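Local coordinates for protein pyridoxine 4-oxidase (Mesorhizobium loti, PDB 4HA6) that oxidises the 4-hydroxymethyl group of pyridoxine with molecular oxygen, using FAD as cofactor, to give pyridoxal and hydrogen peroxide, at residues 40-45 / 190-195; 90-95 / 122-127; 127-132 / 143-148; 183-188 / 310-315. One frame throughout, in Å; residues are numbered along the deposited sequence.

Contact 1 of 4, residues 40-45 / 190-195; sequences PDIWNP and GRRVTA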
# COMPACT_ATOMS: atom_id res chain seq x y z
N PRO A 40 -7.55 18.71 -10.48
CA PRO A 40 -8.76 17.95 -10.84
C PRO A 40 -8.45 16.56 -11.40
O PRO A 40 -9.30 15.66 -11.32
CB PRO A 40 -9.41 18.82 -11.92
CG PRO A 40 -8.27 19.52 -12.56
CD PRO A 40 -7.30 19.80 -11.43
N ASP A 41 -7.25 16.39 -11.97
CA ASP A 41 -6.82 15.09 -12.49
C ASP A 41 -6.85 13.99 -11.41
O ASP A 41 -7.01 12.81 -11.72
CB ASP A 41 -5.41 15.19 -13.10
CG ASP A 41 -5.36 16.07 -14.35
OD1 ASP A 41 -6.34 16.05 -15.14
OD2 ASP A 41 -4.35 16.77 -14.54
N ILE A 42 -6.72 14.41 -10.15
CA ILE A 42 -6.70 13.50 -9.00
C ILE A 42 -7.93 12.58 -8.92
O ILE A 42 -7.82 11.41 -8.53
CB ILE A 42 -6.55 14.28 -7.66
CG1 ILE A 42 -5.25 15.10 -7.64
CG2 ILE A 42 -6.59 13.34 -6.46
CD1 ILE A 42 -5.06 15.89 -6.35
N TRP A 43 -9.10 13.10 -9.31
CA TRP A 43 -10.35 12.35 -9.21
C TRP A 43 -10.72 11.58 -10.47
O TRP A 43 -11.70 10.82 -10.50
CB TRP A 43 -11.49 13.27 -8.76
CG TRP A 43 -11.29 13.73 -7.36
CD1 TRP A 43 -11.68 13.09 -6.21
CD2 TRP A 43 -10.61 14.92 -6.94
NE1 TRP A 43 -11.29 13.82 -5.11
CE2 TRP A 43 -10.63 14.95 -5.53
CE3 TRP A 43 -9.98 15.97 -7.62
CZ2 TRP A 43 -10.06 15.99 -4.80
CZ3 TRP A 43 -9.41 17.00 -6.89
CH2 TRP A 43 -9.46 17.00 -5.49
N ASN A 44 -9.92 11.79 -11.51
CA ASN A 44 -10.04 11.05 -12.76
C ASN A 44 -9.25 9.74 -12.63
O ASN A 44 -8.01 9.77 -12.65
CB ASN A 44 -9.48 11.91 -13.89
CG ASN A 44 -9.56 11.24 -15.24
OD1 ASN A 44 -10.20 10.20 -15.40
ND2 ASN A 44 -8.90 11.84 -16.23
N PRO A 45 -9.96 8.60 -12.50
CA PRO A 45 -9.33 7.29 -12.26
C PRO A 45 -8.24 6.93 -13.28
O PRO A 45 -7.19 6.37 -12.91
CB PRO A 45 -10.50 6.30 -12.37
CG PRO A 45 -11.73 7.12 -12.07
CD PRO A 45 -11.43 8.50 -12.61
N GLY A 190 -18.25 7.36 -11.35
CA GLY A 190 -17.12 7.61 -12.22
C GLY A 190 -15.98 8.34 -11.55
O GLY A 190 -14.95 8.59 -12.18
N ARG A 191 -16.15 8.68 -10.27
CA ARG A 191 -15.12 9.44 -9.56
C ARG A 191 -14.33 8.60 -8.56
O ARG A 191 -14.92 7.85 -7.78
CB ARG A 191 -15.76 10.59 -8.80
CG ARG A 191 -15.27 11.94 -9.25
CD ARG A 191 -16.23 12.50 -10.27
NE ARG A 191 -17.54 12.70 -9.66
CZ ARG A 191 -18.00 13.87 -9.22
NH1 ARG A 191 -17.25 14.96 -9.35
NH2 ARG A 191 -19.20 13.95 -8.67
N ARG A 192 -13.02 8.76 -8.57
CA ARG A 192 -12.19 8.15 -7.55
C ARG A 192 -12.67 8.64 -6.19
O ARG A 192 -13.10 9.81 -6.04
CB ARG A 192 -10.70 8.45 -7.76
CG ARG A 192 -10.19 9.65 -6.99
CD ARG A 192 -8.86 9.37 -6.31
NE ARG A 192 -7.78 9.09 -7.26
CZ ARG A 192 -6.73 8.34 -6.97
NH1 ARG A 192 -6.63 7.83 -5.76
NH2 ARG A 192 -5.78 8.11 -7.87
N VAL A 193 -12.66 7.75 -5.20
CA VAL A 193 -13.02 8.14 -3.84
C VAL A 193 -11.84 7.84 -2.91
O VAL A 193 -11.40 6.69 -2.81
CB VAL A 193 -14.27 7.38 -3.34
CG1 VAL A 193 -14.59 7.78 -1.91
CG2 VAL A 193 -15.46 7.66 -4.26
N THR A 194 -11.33 8.86 -2.23
CA THR A 194 -10.16 8.68 -1.38
C THR A 194 -10.53 8.54 0.08
O THR A 194 -11.69 8.70 0.46
CB THR A 194 -9.19 9.86 -1.51
OG1 THR A 194 -9.76 11.00 -0.86
CG2 THR A 194 -8.95 10.18 -2.96
N ALA A 195 -9.53 8.27 0.91
CA ALA A 195 -9.74 8.27 2.35
C ALA A 195 -10.26 9.62 2.79
O ALA A 195 -11.19 9.70 3.60
CB ALA A 195 -8.44 7.94 3.07
O HOH W 1 -6.17 9.77 -10.80
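In the FAD-binding part of this GMC oxidoreductase, the 3-10 turn 40-43, in the loop between strands 28-31 and 60-61, meets the short strand 191-192 of a two-stranded antiparallel sheet. Arg192 joins the two twice. Its backbone N donates to Trp43 O at 3.1 Å, nearly straight at the hydrogen (167°) but from above the carbonyl plane. Its side chain, bent at chi2 and chi3, lies over the end of the turn, so that CG sits 3.5 Å from Trp43 CA and NE makes a short but poorly angled, weak bond of 2.6 Å to Ile42 O. Water 1, at the guanidinium edge, lies 2.6 Å from Asn44 O and accepts a weak bond from Arg192 NH2. The Trp43 indole, its plane almost perpendicular to the guanidinium, has CD1 3.8 Å from Arg192 CG, while NE1 bonds to Asp197. Pro45 CG rests 3.5 Å from Gly190 O. An alanine in place of Arg192 would lose the NE bond to Ile42 O and the methylenes beside Trp43, and would probably loosen the turn against the strand. With NH2 also weakly bonded to His88 O, the guanidinium meets two backbone carbonyls and a water, neutral acceptors that would probably spread its positive charge.

Contact 2 of 4, residues 90-95 / 122-127; sequences MGYMRG and QAIEDH. With FAD (flavin-adenine dinucleotide), chain B.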
# COMPACT_ATOMS: atom_id res chain seq x y z
N MET A 90 -6.45 2.82 -6.97
CA MET A 90 -7.77 2.61 -6.35
C MET A 90 -8.31 1.16 -6.27
O MET A 90 -9.51 0.95 -6.09
CB MET A 90 -8.83 3.62 -6.85
CG MET A 90 -8.99 3.78 -8.37
SD MET A 90 -9.06 5.52 -8.90
CE MET A 90 -7.39 5.71 -9.56
N GLY A 91 -7.41 0.18 -6.37
CA GLY A 91 -7.81 -1.21 -6.19
C GLY A 91 -8.12 -1.44 -4.72
O GLY A 91 -7.42 -0.91 -3.85
N TYR A 92 -9.18 -2.21 -4.45
CA TYR A 92 -9.54 -2.57 -3.08
C TYR A 92 -9.45 -4.09 -2.89
O TYR A 92 -10.28 -4.85 -3.42
CB TYR A 92 -10.95 -2.09 -2.74
CG TYR A 92 -11.35 -2.28 -1.29
CD1 TYR A 92 -10.94 -1.38 -0.31
CD2 TYR A 92 -12.13 -3.37 -0.91
CE1 TYR A 92 -11.31 -1.56 1.03
CE2 TYR A 92 -12.51 -3.55 0.42
CZ TYR A 92 -12.09 -2.65 1.38
OH TYR A 92 -12.46 -2.86 2.69
N MET A 93 -8.43 -4.53 -2.15
CA MET A 93 -8.21 -5.94 -1.86
C MET A 93 -7.97 -6.09 -0.36
O MET A 93 -6.95 -5.61 0.13
CB MET A 93 -6.96 -6.46 -2.60
CG MET A 93 -7.12 -6.68 -4.11
SD MET A 93 -7.13 -5.16 -5.11
CE MET A 93 -6.56 -5.86 -6.68
N ARG A 94 -8.88 -6.75 0.36
CA ARG A 94 -8.67 -6.95 1.80
C ARG A 94 -7.38 -7.73 2.06
O ARG A 94 -6.61 -7.40 2.96
CB ARG A 94 -9.84 -7.73 2.41
CG ARG A 94 -11.17 -7.03 2.44
CD ARG A 94 -12.23 -8.01 2.96
NE ARG A 94 -13.51 -7.34 3.20
CZ ARG A 94 -14.60 -7.95 3.64
NH1 ARG A 94 -14.59 -9.26 3.89
NH2 ARG A 94 -15.72 -7.26 3.82
N GLY A 95 -7.15 -8.76 1.25
CA GLY A 95 -6.08 -9.70 1.53
C GLY A 95 -6.74 -11.05 1.75
O GLY A 95 -7.97 -11.16 1.70
N GLN A 122 -16.16 -4.69 7.18
CA GLN A 122 -17.57 -4.39 6.97
C GLN A 122 -17.97 -2.97 7.41
O GLN A 122 -18.77 -2.33 6.74
CB GLN A 122 -18.45 -5.44 7.66
CG GLN A 122 -18.29 -6.85 7.09
CD GLN A 122 -18.89 -7.91 7.98
OE1 GLN A 122 -19.46 -7.60 9.02
NE2 GLN A 122 -18.78 -9.18 7.58
N ALA A 123 -17.44 -2.50 8.54
CA ALA A 123 -17.73 -1.13 8.98
C ALA A 123 -17.17 -0.09 8.00
O ALA A 123 -17.70 1.02 7.87
CB ALA A 123 -17.18 -0.88 10.38
N ILE A 124 -16.09 -0.46 7.31
CA ILE A 124 -15.44 0.46 6.39
C ILE A 124 -16.17 0.52 5.04
O ILE A 124 -16.31 1.59 4.43
CB ILE A 124 -13.98 0.05 6.18
CG1 ILE A 124 -13.13 0.53 7.36
CG2 ILE A 124 -13.44 0.60 4.86
CD1 ILE A 124 -11.81 -0.20 7.52
N GLU A 125 -16.67 -0.64 4.61
CA GLU A 125 -17.16 -0.81 3.24
C GLU A 125 -18.61 -0.39 2.99
O GLU A 125 -19.50 -0.66 3.80
CB GLU A 125 -17.00 -2.28 2.86
CG GLU A 125 -15.55 -2.67 2.77
CD GLU A 125 -15.34 -4.14 2.89
OE1 GLU A 125 -16.33 -4.90 3.03
OE2 GLU A 125 -14.16 -4.55 2.86
N ASP A 126 -18.84 0.28 1.85
CA ASP A 126 -20.19 0.33 1.28
C ASP A 126 -20.14 -0.47 -0.01
O ASP A 126 -19.75 0.04 -1.06
CB ASP A 126 -20.65 1.76 0.98
CG ASP A 126 -22.10 1.81 0.42
OD1 ASP A 126 -22.92 0.92 0.76
OD2 ASP A 126 -22.40 2.74 -0.36
N HIS A 127 -20.54 -1.74 0.10
CA HIS A 127 -20.33 -2.75 -0.94
C HIS A 127 -21.66 -3.20 -1.54
O HIS A 127 -22.65 -3.33 -0.82
CB HIS A 127 -19.61 -3.95 -0.32
CG HIS A 127 -18.91 -4.83 -1.30
ND1 HIS A 127 -19.58 -5.75 -2.08
CD2 HIS A 127 -17.60 -4.94 -1.62
CE1 HIS A 127 -18.71 -6.38 -2.85
NE2 HIS A 127 -17.50 -5.92 -2.59
PA FAD B . -0.05 7.53 3.42
O1A FAD B . -1.46 7.37 2.87
O2A FAD B . 1.09 7.59 2.44
O5B FAD B . -0.05 8.86 4.33
C5B FAD B . 1.12 9.50 4.84
C4B FAD B . 0.73 10.96 5.02
O4B FAD B . 1.50 11.59 6.05
C3B FAD B . 0.98 11.75 3.74
O3B FAD B . -0.19 12.56 3.53
C2B FAD B . 2.20 12.61 4.05
O2B FAD B . 2.17 13.85 3.33
C1B FAD B . 2.10 12.81 5.56
N9A FAD B . 3.40 12.98 6.27
C8A FAD B . 4.54 12.27 6.07
N7A FAD B . 5.51 12.70 6.92
C5A FAD B . 5.01 13.70 7.68
C6A FAD B . 5.51 14.57 8.77
N6A FAD B . 6.80 14.46 9.24
N1A FAD B . 4.65 15.49 9.29
C2A FAD B . 3.38 15.60 8.85
N3A FAD B . 2.87 14.83 7.87
C4A FAD B . 3.62 13.87 7.25
N1 FAD B . -3.10 0.38 -2.42
C2 FAD B . -4.17 -0.37 -2.73
O2 FAD B . -4.67 -1.10 -1.85
N3 FAD B . -4.71 -0.38 -3.97
C4 FAD B . -4.22 0.37 -4.97
O4 FAD B . -4.73 0.33 -6.12
C4X FAD B . -3.04 1.22 -4.70
N5 FAD B . -2.48 1.99 -5.65
C5X FAD B . -1.41 2.77 -5.37
C6 FAD B . -0.84 3.57 -6.36
C7 FAD B . 0.25 4.39 -6.08
C7M FAD B . 0.85 5.25 -7.16
C8 FAD B . 0.82 4.40 -4.70
C8M FAD B . 2.01 5.27 -4.39
C9 FAD B . 0.26 3.61 -3.70
C9A FAD B . -0.83 2.79 -4.00
N10 FAD B . -1.40 1.98 -3.00
C10 FAD B . -2.51 1.18 -3.33
C1' FAD B . -0.84 1.97 -1.65
C2' FAD B . -1.69 2.74 -0.65
O2' FAD B . -2.09 4.00 -1.20
C3' FAD B . -0.83 2.94 0.60
O3' FAD B . -0.31 1.67 1.01
C4' FAD B . -1.63 3.57 1.73
O4' FAD B . -2.19 4.81 1.26
C5' FAD B . -0.77 3.80 2.97
O5' FAD B . -1.42 4.75 3.81
P FAD B . -0.68 5.30 5.11
O1P FAD B . -1.68 5.98 6.04
O2P FAD B . 0.23 4.23 5.67
O3P FAD B . 0.31 6.40 4.49
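Glu125 is held by two side chains of the segment 90-95. Arg94 takes it side-on: NE donates to OE2 at 2.9 Å and NH2 to OE1 at 2.6 Å, both on syn lone pairs, with guanidinium and carboxylate planes only 13° apart. Tyr92 OH comes to OE2 from the other direction, donating to the anti lone pair in a very short bond of 2.4 Å. The carboxylate lies at the edge of the phenol, near the ring plane, but is turned steeply against it. OE2 thus accepts two hydrogen bonds from this segment, and the neighbouring positive charge would probably keep Glu125 ionised. Arg94 is straight from CG to NE and Glu125 is extended beyond CG, while Tyr92 has CG anti to the backbone N (chi1 -173°). Glu125 is the first residue to leave helical geometry after helix 114-124, so this buried salt bridge ties the helix end to a loop that hydrogen-bonds the flavin in the FAD site of this GMC oxidoreductase. In that loop Gly91 N donates to FAD O4 at 2.7 Å and FAD N3 donates back to Gly91 O at 2.8 Å, pairing with the pyrimidine side of the isoalloxazine; a side chain at Gly91 would crowd O4. Further out, Gly136 N bonds to Glu125 OE1 and Ile134 O accepts from Arg94 NH2, while Asn173 bonds to both Arg94 N and Tyr92 O.

Contact 3 of 4, residues 127-132 / 143-148; sequences HPLGGD and IHLPAD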
# COMPACT_ATOMS: atom_id res chain seq x y z
N HIS A 127 -20.54 -1.74 0.10
CA HIS A 127 -20.33 -2.75 -0.94
C HIS A 127 -21.66 -3.20 -1.54
O HIS A 127 -22.65 -3.33 -0.82
CB HIS A 127 -19.61 -3.95 -0.32
CG HIS A 127 -18.91 -4.83 -1.30
ND1 HIS A 127 -19.58 -5.75 -2.08
CD2 HIS A 127 -17.60 -4.94 -1.62
CE1 HIS A 127 -18.71 -6.38 -2.85
NE2 HIS A 127 -17.50 -5.92 -2.59
N PRO A 128 -21.70 -3.47 -2.86
CA PRO A 128 -22.96 -3.90 -3.47
C PRO A 128 -23.42 -5.27 -2.96
O PRO A 128 -24.61 -5.57 -3.06
CB PRO A 128 -22.64 -3.95 -4.97
CG PRO A 128 -21.17 -4.09 -5.05
CD PRO A 128 -20.62 -3.34 -3.86
N LEU A 129 -22.51 -6.08 -2.42
CA LEU A 129 -22.87 -7.36 -1.81
C LEU A 129 -23.13 -7.23 -0.30
O LEU A 129 -23.35 -8.23 0.39
CB LEU A 129 -21.75 -8.39 -2.03
CG LEU A 129 -21.70 -9.31 -3.25
CD1 LEU A 129 -22.42 -8.71 -4.44
CD2 LEU A 129 -20.25 -9.64 -3.60
N GLY A 130 -23.09 -6.01 0.21
CA GLY A 130 -23.37 -5.76 1.62
C GLY A 130 -24.67 -6.40 2.06
O GLY A 130 -25.70 -6.27 1.40
N GLY A 131 -24.63 -7.10 3.19
CA GLY A 131 -25.80 -7.82 3.64
C GLY A 131 -25.61 -9.32 3.54
O GLY A 131 -26.44 -10.08 4.06
N ASP A 132 -24.55 -9.77 2.88
CA ASP A 132 -24.31 -11.21 2.75
C ASP A 132 -23.59 -11.77 3.97
O ASP A 132 -23.19 -12.94 4.00
CB ASP A 132 -23.51 -11.55 1.47
CG ASP A 132 -22.16 -10.83 1.41
OD1 ASP A 132 -21.76 -10.14 2.39
OD2 ASP A 132 -21.48 -10.97 0.36
N ILE A 143 -17.27 0.61 -2.44
CA ILE A 143 -16.56 -0.42 -3.18
C ILE A 143 -17.36 -0.72 -4.44
O ILE A 143 -18.54 -1.09 -4.37
CB ILE A 143 -16.40 -1.73 -2.36
CG1 ILE A 143 -16.03 -1.46 -0.89
CG2 ILE A 143 -15.39 -2.68 -3.06
CD1 ILE A 143 -14.82 -0.53 -0.70
N HIS A 144 -16.73 -0.57 -5.60
CA HIS A 144 -17.42 -0.79 -6.87
C HIS A 144 -16.98 -2.10 -7.50
O HIS A 144 -15.78 -2.42 -7.51
CB HIS A 144 -17.13 0.39 -7.81
CG HIS A 144 -17.64 0.23 -9.21
ND1 HIS A 144 -18.90 -0.25 -9.50
CD2 HIS A 144 -17.06 0.53 -10.40
CE1 HIS A 144 -19.07 -0.25 -10.81
NE2 HIS A 144 -17.97 0.21 -11.38
N LEU A 145 -17.95 -2.88 -7.99
CA LEU A 145 -17.68 -4.12 -8.71
C LEU A 145 -17.92 -3.87 -10.19
O LEU A 145 -19.07 -3.86 -10.64
CB LEU A 145 -18.60 -5.25 -8.23
CG LEU A 145 -18.49 -5.76 -6.78
CD1 LEU A 145 -19.47 -6.90 -6.50
CD2 LEU A 145 -17.08 -6.20 -6.47
N PRO A 146 -16.85 -3.66 -10.97
CA PRO A 146 -17.05 -3.32 -12.38
C PRO A 146 -17.58 -4.52 -13.16
O PRO A 146 -17.19 -5.65 -12.87
CB PRO A 146 -15.64 -2.97 -12.86
CG PRO A 146 -14.87 -2.63 -11.59
CD PRO A 146 -15.43 -3.60 -10.59
N ALA A 147 -18.46 -4.28 -14.12
CA ALA A 147 -18.92 -5.34 -15.02
C ALA A 147 -19.01 -4.80 -16.45
O ALA A 147 -18.14 -5.07 -17.29
CB ALA A 147 -20.25 -5.91 -14.57
N ASP A 148 -20.05 -4.02 -16.71
CA ASP A 148 -20.26 -3.46 -18.04
C ASP A 148 -19.04 -2.69 -18.53
O ASP A 148 -18.67 -2.78 -19.69
CB ASP A 148 -21.49 -2.56 -18.05
CG ASP A 148 -22.79 -3.34 -18.09
OD1 ASP A 148 -22.81 -4.48 -17.59
OD2 ASP A 148 -23.78 -2.80 -18.63
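His127 overlaps Ile143 and Leu145 through CD2 and CE1 of its imidazole, crossing Ile143 obliquely and Leu145 at about a right angle. CD2 lies 3.5 Å from Ile143 CG2, and CE1 lies 3.8 Å from Leu145 CD1, so the two aliphatic chains meet the carbon atoms on either side of NE2. Having CG anti to the backbone N (chi1 -160°) brings the ring nearer to the 143-148 segment than its CB direction would suggest. Its rotation is fixed from within its own loop: Leu129 N donates to His127 ND1 at 3.0 Å, nearly in the ring plane and at 162°. That use of ND1 as acceptor implies that it carries no proton, and a neutral ring protonated at NE2 is therefore likely. Leu145 is the hub of the apolar part. Its CD1 touches Pro128 CG at 3.6 Å and Leu129 CD1 at 4.0 Å, the latter pair crossing at about a right angle. Pro128 CD also comes close to the backbone, 3.1 Å from Ile143 O. An alanine in place of His127 would remove the ring lying against Ile143 and Leu145 together with the acceptor for Leu129 N, and would probably leave the turn less firmly set. Beyond these segments, the imidazole stacks with the ring of His135. A type I beta turn, His127 to Gly130, is closed by Gly130 N to His127 O and followed by a type II turn from Leu129 to Asp132. The two turns open the loop connecting parallel strands 125-126 and 141-142, packed here against the chain leaving the second strand.

Contact 4 of 4, residues 183-188 / 310-315; sequences NSLNIR and RLQHSE. With PXM (4-(aminomethyl)-5-(hydroxymethyl)-2-methylpyridin-3-ol), chain J.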
# COMPACT_ATOMS: atom_id res chain seq x y z
N ASN A 183 -10.89 -6.29 -10.75
CA ASN A 183 -10.58 -5.72 -9.44
C ASN A 183 -11.74 -4.88 -8.93
O ASN A 183 -12.34 -4.12 -9.68
CB ASN A 183 -9.34 -4.82 -9.52
CG ASN A 183 -8.13 -5.54 -10.07
OD1 ASN A 183 -8.01 -6.75 -9.93
ND2 ASN A 183 -7.22 -4.80 -10.71
N SER A 184 -12.06 -5.02 -7.64
CA SER A 184 -12.97 -4.08 -6.99
C SER A 184 -12.25 -2.75 -6.88
O SER A 184 -11.02 -2.72 -6.73
CB SER A 184 -13.38 -4.59 -5.61
OG SER A 184 -14.01 -5.87 -5.70
N LEU A 185 -13.00 -1.65 -6.97
CA LEU A 185 -12.40 -0.31 -7.04
C LEU A 185 -13.10 0.70 -6.12
O LEU A 185 -14.32 0.63 -5.92
CB LEU A 185 -12.45 0.22 -8.47
CG LEU A 185 -11.70 -0.54 -9.55
CD1 LEU A 185 -12.08 -0.01 -10.92
CD2 LEU A 185 -10.21 -0.39 -9.34
N ASN A 186 -12.33 1.64 -5.57
CA ASN A 186 -12.93 2.74 -4.81
C ASN A 186 -13.31 3.86 -5.76
O ASN A 186 -12.59 4.86 -5.87
CB ASN A 186 -12.00 3.28 -3.72
CG ASN A 186 -11.66 2.24 -2.66
OD1 ASN A 186 -10.53 2.19 -2.18
ND2 ASN A 186 -12.65 1.42 -2.28
N ILE A 187 -14.44 3.66 -6.44
CA ILE A 187 -14.97 4.62 -7.42
C ILE A 187 -16.47 4.73 -7.16
O ILE A 187 -17.13 3.74 -6.82
CB ILE A 187 -14.72 4.14 -8.88
CG1 ILE A 187 -13.22 4.03 -9.17
CG2 ILE A 187 -15.36 5.09 -9.89
CD1 ILE A 187 -12.90 3.61 -10.61
N ARG A 188 -17.00 5.95 -7.26
CA ARG A 188 -18.44 6.18 -7.19
C ARG A 188 -18.80 7.28 -8.19
O ARG A 188 -18.19 8.36 -8.18
CB ARG A 188 -18.89 6.57 -5.78
CG ARG A 188 -20.34 7.05 -5.71
CD ARG A 188 -21.05 6.55 -4.45
NE ARG A 188 -21.20 5.09 -4.46
CZ ARG A 188 -21.54 4.36 -3.41
NH1 ARG A 188 -21.77 4.94 -2.23
NH2 ARG A 188 -21.65 3.04 -3.51
N ARG A 310 -11.70 2.24 -19.37
CA ARG A 310 -12.78 3.08 -18.87
C ARG A 310 -12.79 3.03 -17.35
O ARG A 310 -13.76 3.44 -16.70
CB ARG A 310 -14.12 2.64 -19.47
CG ARG A 310 -14.18 2.85 -20.98
CD ARG A 310 -15.21 1.94 -21.63
NE ARG A 310 -16.58 2.31 -21.31
CZ ARG A 310 -17.49 2.66 -22.22
NH1 ARG A 310 -17.18 2.69 -23.51
NH2 ARG A 310 -18.73 2.97 -21.84
N LEU A 311 -11.69 2.55 -16.80
CA LEU A 311 -11.50 2.47 -15.36
C LEU A 311 -10.11 3.00 -14.99
O LEU A 311 -9.89 4.23 -14.98
CB LEU A 311 -11.68 1.02 -14.87
CG LEU A 311 -13.11 0.46 -14.90
CD1 LEU A 311 -13.16 -1.05 -14.59
CD2 LEU A 311 -14.00 1.23 -13.94
N GLN A 312 -9.19 2.08 -14.72
CA GLN A 312 -7.91 2.42 -14.09
C GLN A 312 -6.70 1.73 -14.73
O GLN A 312 -5.61 1.68 -14.12
CB GLN A 312 -7.98 2.03 -12.61
CG GLN A 312 -8.24 0.53 -12.39
CD GLN A 312 -7.29 -0.08 -11.37
OE1 GLN A 312 -7.51 -1.18 -10.88
NE2 GLN A 312 -6.22 0.64 -11.05
N HIS A 313 -6.89 1.19 -15.94
CA HIS A 313 -5.83 0.57 -16.75
C HIS A 313 -5.40 -0.84 -16.32
O HIS A 313 -5.15 -1.71 -17.15
CB HIS A 313 -4.59 1.48 -16.89
CG HIS A 313 -4.92 2.87 -17.35
ND1 HIS A 313 -5.21 3.17 -18.66
CD2 HIS A 313 -4.99 4.04 -16.67
CE1 HIS A 313 -5.45 4.47 -18.77
NE2 HIS A 313 -5.32 5.02 -17.57
N SER A 314 -5.28 -1.04 -15.01
CA SER A 314 -4.91 -2.35 -14.48
C SER A 314 -6.16 -2.96 -13.85
O SER A 314 -6.40 -2.80 -12.65
CB SER A 314 -3.83 -2.20 -13.42
OG SER A 314 -3.35 -3.47 -13.02
N GLU A 315 -6.94 -3.65 -14.67
CA GLU A 315 -8.33 -3.93 -14.36
C GLU A 315 -8.57 -5.25 -13.65
O GLU A 315 -9.61 -5.42 -13.01
CB GLU A 315 -9.17 -3.87 -15.64
CG GLU A 315 -9.01 -2.59 -16.44
CD GLU A 315 -10.13 -2.37 -17.44
OE1 GLU A 315 -10.88 -3.33 -17.71
OE2 GLU A 315 -10.26 -1.23 -17.94
N1 PXM J . -0.62 -1.56 -11.06
C2 PXM J . 0.18 -0.94 -10.20
C2A PXM J . 1.57 -0.53 -10.56
C3 PXM J . -0.34 -0.69 -8.94
O3 PXM J . 0.44 -0.05 -8.01
C4 PXM J . -1.65 -1.09 -8.58
C5 PXM J . -2.45 -1.75 -9.56
C5A PXM J . -3.88 -2.24 -9.38
O5 PXM J . -4.32 -2.51 -8.10
C6 PXM J . -1.87 -1.97 -10.81
C4A PXM J . -2.11 -0.76 -7.19
N4 PXM J . -1.18 -1.15 -6.16
O HOH W 2 -11.52 -3.40 -12.24
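Segment 183-188, which leads into strand 187-188, runs beside the start of strand 314-320, part of the antiparallel sheet that contributes Ser314 to the pyridoxamine pocket. One direct backbone bond joins them: Asn183 N donates to Glu315 O at 2.7 Å, in the carbonyl plane and nearly straight (169°). Water 2 donates to the same oxygen and to Asn183 O, bridging the two segments a second time. The Asn183 side chain, CG anti to its carbonyl carbon (chi1 -56°), lies along the backbone of 314-315 and places ND2 2.9 Å from Ser314 O; its OD1 accepts from Met317 N. Leu185, CG likewise anti to the carbonyl carbon and the chain then extended, divides its two methyls. CD1 packs on Leu311 CD2 at 3.8 Å, whereas CD2 lies against the amide of Gln312, 3.2 Å from OE1. Ile187 reaches the same Leu311 methyl with CD1, at 4.2 Å. Gln312 adopts the crowded first torsion, CG between the backbone N and the carbonyl carbon (chi1 60°), and bends again at chi2; this folds its chain against Leu185 and turns NE2 toward the hydroxymethyl carbon C5A of the ligand, at packing distance. Ser314 OG, anti to its own backbone N, sits 3.1 Å from PXM C6, with CB 3.3 Å from the same ring carbon.

Overall arrangement
Along the chain, contacts 2 and 3 lie in series, sharing His127, and both are nested in the loop closed by contact 1; contact 4 opens inside that loop and closes beyond it. Centres lie between about 10 Å (contacts 2 and 3) and about 18 Å (contacts 1 and 3) apart. Segment 183-188 is the common neighbour: its strand 187-188 pairs with strand 191-192 of contact 1, Asn186 N meets Met90 O, Leu185 O meets His144 N, and Arg188 forms a salt bridge with Asp126. It thus joins the flavin-bonding loop (contact 2) to the strand lining the pyridoxamine pocket (contact 4), consistent with a shared scaffold, while contact 3 packs farther out, its centre about 22 Å from the chain's.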